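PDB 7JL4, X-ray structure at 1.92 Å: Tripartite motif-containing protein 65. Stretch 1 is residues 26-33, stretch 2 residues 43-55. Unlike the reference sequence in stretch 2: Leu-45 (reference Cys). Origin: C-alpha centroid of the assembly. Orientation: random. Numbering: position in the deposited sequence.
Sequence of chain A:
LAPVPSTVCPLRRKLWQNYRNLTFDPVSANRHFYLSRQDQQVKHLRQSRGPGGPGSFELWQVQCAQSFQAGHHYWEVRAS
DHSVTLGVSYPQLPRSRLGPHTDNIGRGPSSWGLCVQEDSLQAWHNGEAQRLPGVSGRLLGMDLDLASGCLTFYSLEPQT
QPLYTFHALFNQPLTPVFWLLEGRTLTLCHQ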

# COMPACT_ATOMS: atom_id res chain seq x y z
N PRO A 26 -11.01 -1.85 9.52
CA PRO A 26 -11.41 -0.64 10.28
C PRO A 26 -10.87 -0.57 11.69
O PRO A 26 -10.75 0.54 12.23
CB PRO A 26 -12.95 -0.71 10.28
CG PRO A 26 -13.31 -2.14 9.89
CD PRO A 26 -12.17 -2.67 9.09
N VAL A 27 -10.56 -1.71 12.33
CA VAL A 27 -10.02 -1.66 13.68
C VAL A 27 -8.63 -1.02 13.68
O VAL A 27 -8.25 -0.32 14.63
CB VAL A 27 -10.01 -3.07 14.31
CG1 VAL A 27 -9.54 -3.01 15.77
CG2 VAL A 27 -11.40 -3.70 14.21
N SER A 28 -7.86 -1.24 12.62
CA SER A 28 -6.51 -0.71 12.49
C SER A 28 -6.46 0.77 12.12
O SER A 28 -5.44 1.43 12.34
CB SER A 28 -5.77 -1.52 11.43
OG SER A 28 -6.13 -1.05 10.14
N ALA A 29 -7.54 1.30 11.56
CA ALA A 29 -7.47 2.57 10.85
C ALA A 29 -7.22 3.72 11.81
O ALA A 29 -7.79 3.79 12.90
CB ALA A 29 -8.77 2.81 10.08
N ASN A 30 -6.36 4.65 11.38
CA ASN A 30 -6.14 5.85 12.18
C ASN A 30 -7.46 6.60 12.36
O ASN A 30 -8.33 6.57 11.47
CB ASN A 30 -5.05 6.71 11.53
CG ASN A 30 -4.91 8.07 12.17
OD1 ASN A 30 -5.78 8.94 12.04
ND2 ASN A 30 -3.84 8.24 12.91
N ARG A 31 -7.63 7.21 13.53
CA ARG A 31 -8.93 7.78 13.92
C ARG A 31 -9.39 8.88 12.98
O ARG A 31 -10.59 9.20 12.97
CB ARG A 31 -8.87 8.33 15.35
N HIS A 32 -8.48 9.48 12.22
CA HIS A 32 -8.82 10.50 11.24
C HIS A 32 -9.25 9.91 9.90
O HIS A 32 -9.61 10.67 8.99
CB HIS A 32 -7.62 11.42 11.03
CG HIS A 32 -7.22 12.18 12.25
ND1 HIS A 32 -7.80 13.38 12.61
CD2 HIS A 32 -6.31 11.90 13.21
CE1 HIS A 32 -7.25 13.82 13.72
NE2 HIS A 32 -6.34 12.95 14.11
N PHE A 33 -9.25 8.60 9.76
CA PHE A 33 -9.53 7.95 8.49
C PHE A 33 -11.00 7.59 8.39
O PHE A 33 -11.58 7.02 9.33
CB PHE A 33 -8.70 6.68 8.34
CG PHE A 33 -7.25 6.94 8.06
CD1 PHE A 33 -6.69 8.20 8.24
CD2 PHE A 33 -6.46 5.91 7.58
CE1 PHE A 33 -5.36 8.41 7.97
CE2 PHE A 33 -5.12 6.12 7.30
CZ PHE A 33 -4.57 7.37 7.49
N LYS A 43 -10.11 7.71 3.24
CA LYS A 43 -9.66 9.08 3.09
C LYS A 43 -9.18 9.60 4.44
O LYS A 43 -9.86 9.40 5.46
CB LYS A 43 -10.78 9.99 2.55
CG LYS A 43 -10.32 11.42 2.31
CD LYS A 43 -11.42 12.30 1.74
CE LYS A 43 -10.91 13.74 1.52
NZ LYS A 43 -11.98 14.65 1.00
N HIS A 44 -8.02 10.25 4.46
CA HIS A 44 -7.52 10.91 5.66
C HIS A 44 -8.15 12.30 5.76
O HIS A 44 -7.83 13.21 4.98
CB HIS A 44 -5.98 10.97 5.62
CG HIS A 44 -5.35 11.59 6.84
ND1 HIS A 44 -3.98 11.62 7.02
CD2 HIS A 44 -5.88 12.22 7.92
CE1 HIS A 44 -3.69 12.24 8.15
NE2 HIS A 44 -4.83 12.62 8.71
N LEU A 45 -9.05 12.47 6.73
CA LEU A 45 -9.78 13.71 6.95
C LEU A 45 -9.11 14.57 8.03
O LEU A 45 -8.40 14.07 8.89
CB LEU A 45 -11.23 13.42 7.34
CG LEU A 45 -12.11 12.79 6.26
CD1 LEU A 45 -13.57 12.84 6.64
CD2 LEU A 45 -11.90 13.52 4.94
N ARG A 46 -9.37 15.88 7.97
CA ARG A 46 -8.83 16.77 8.99
C ARG A 46 -9.48 16.52 10.35
O ARG A 46 -8.80 16.51 11.38
CB ARG A 46 -9.01 18.23 8.57
N GLN A 47 -10.80 16.32 10.37
CA GLN A 47 -11.53 16.12 11.62
C GLN A 47 -11.37 14.68 12.10
O GLN A 47 -11.50 13.74 11.31
CB GLN A 47 -13.00 16.46 11.44
N SER A 48 -11.09 14.51 13.39
CA SER A 48 -10.92 13.18 13.94
C SER A 48 -12.27 12.54 14.24
O SER A 48 -13.29 13.22 14.40
CB SER A 48 -10.07 13.22 15.21
OG SER A 48 -10.22 12.04 15.98
N ARG A 49 -12.27 11.20 14.33
CA ARG A 49 -13.44 10.42 14.72
C ARG A 49 -13.37 9.99 16.18
O ARG A 49 -13.77 8.88 16.54
CB ARG A 49 -13.59 9.19 13.81
N GLY A 50 -12.86 10.86 17.05
CA GLY A 50 -12.60 10.51 18.42
C GLY A 50 -11.39 9.61 18.50
O GLY A 50 -10.62 9.49 17.54
N PRO A 51 -11.16 8.99 19.66
CA PRO A 51 -10.16 7.91 19.72
C PRO A 51 -10.66 6.71 18.93
O PRO A 51 -11.72 6.16 19.23
CB PRO A 51 -10.05 7.61 21.22
CG PRO A 51 -10.56 8.85 21.90
CD PRO A 51 -11.64 9.37 20.99
N GLY A 52 -9.89 6.31 17.92
CA GLY A 52 -10.30 5.20 17.08
C GLY A 52 -10.47 3.91 17.85
O GLY A 52 -11.31 3.08 17.51
N GLY A 53 -9.67 3.72 18.90
CA GLY A 53 -9.79 2.57 19.76
C GLY A 53 -8.48 1.81 19.87
O GLY A 53 -7.46 2.20 19.29
N PRO A 54 -8.49 0.71 20.61
CA PRO A 54 -7.28 -0.12 20.70
C PRO A 54 -6.95 -0.76 19.36
O PRO A 54 -7.85 -1.12 18.59
CB PRO A 54 -7.63 -1.18 21.76
CG PRO A 54 -9.13 -1.07 22.00
CD PRO A 54 -9.68 0.04 21.16
N GLY A 55 -5.66 -0.87 19.07
CA GLY A 55 -5.19 -1.41 17.82
C GLY A 55 -5.15 -0.43 16.67
O GLY A 55 -4.63 -0.76 15.60

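Two backbone hydrogen bonds hold the stretches together, and both are accepted by carbonyls within the turn, Arg-31 O and His-32 O. Stretch 1 folds into a type I turn from Asn-30 to Phe-33, closed by Phe-33 N donating to Asn-30 O at 2.8 Å. The Asn-30 side chain braces the same turn: its OD1 accepts from His-32 N at 2.8 Å with an N-H...O angle of 164°, while ND2 is satisfied by a residue flanking the stretches. The amides of His-32 and Phe-33 are satisfied within stretch 1; the carbonyls of Arg-31 and His-32 accept from stretch 2. Leu-45 N donates to His-32 O (2.9 Å, 161°), and Arg-49 N donates to Arg-31 O (2.9 Å, a more bent 144°). Leu-45 differs from the reference cysteine, but its bond comes from the main chain.

Beyond the turn, Phe-33 pairs with His-44 as an antiparallel, non-hydrogen-bonded bridge, CA to CA 4.6 Å. Here Phe-33 CA approaches Lys-43 O at 3.4 Å, with 145° at the hydrogen, a CA-H...O contact. The bridge places both side chains on one sheet face, where Phe-33 CE1 lies over a face of the His-44 ring, 3.4 Å from His-44 CG. The planes meet obliquely at 48°. His-44 ND1 is hydrogen-bonded elsewhere in the structure.

His-32 CB lies 3.7 Å from His-44 CD2, their rings oblique at 44°. The His-32 ring also meets the loop after the strand: His-32 CE1 reaches Ser-48 CB at 3.2 Å, and Ser-48 OG lies over one ring face. His-32 ND1 is 3.5 Å from Arg-46 O.

Arg-31 is modelled only to CB, which points toward stretch 2 and lies 3.0 Å from Gly-50 O and 3.4 Å from Gly-52 N; the coordinates give no position for its guanidinium. At the far end the contact is van der Waals packing of carbon against carbonyl groups, Val-27 CG1 lying 3.8 Å from Pro-54 O and Ser-28 CA 3.6 Å from Gly-55 O, with no hydrogen bond between the stretches there.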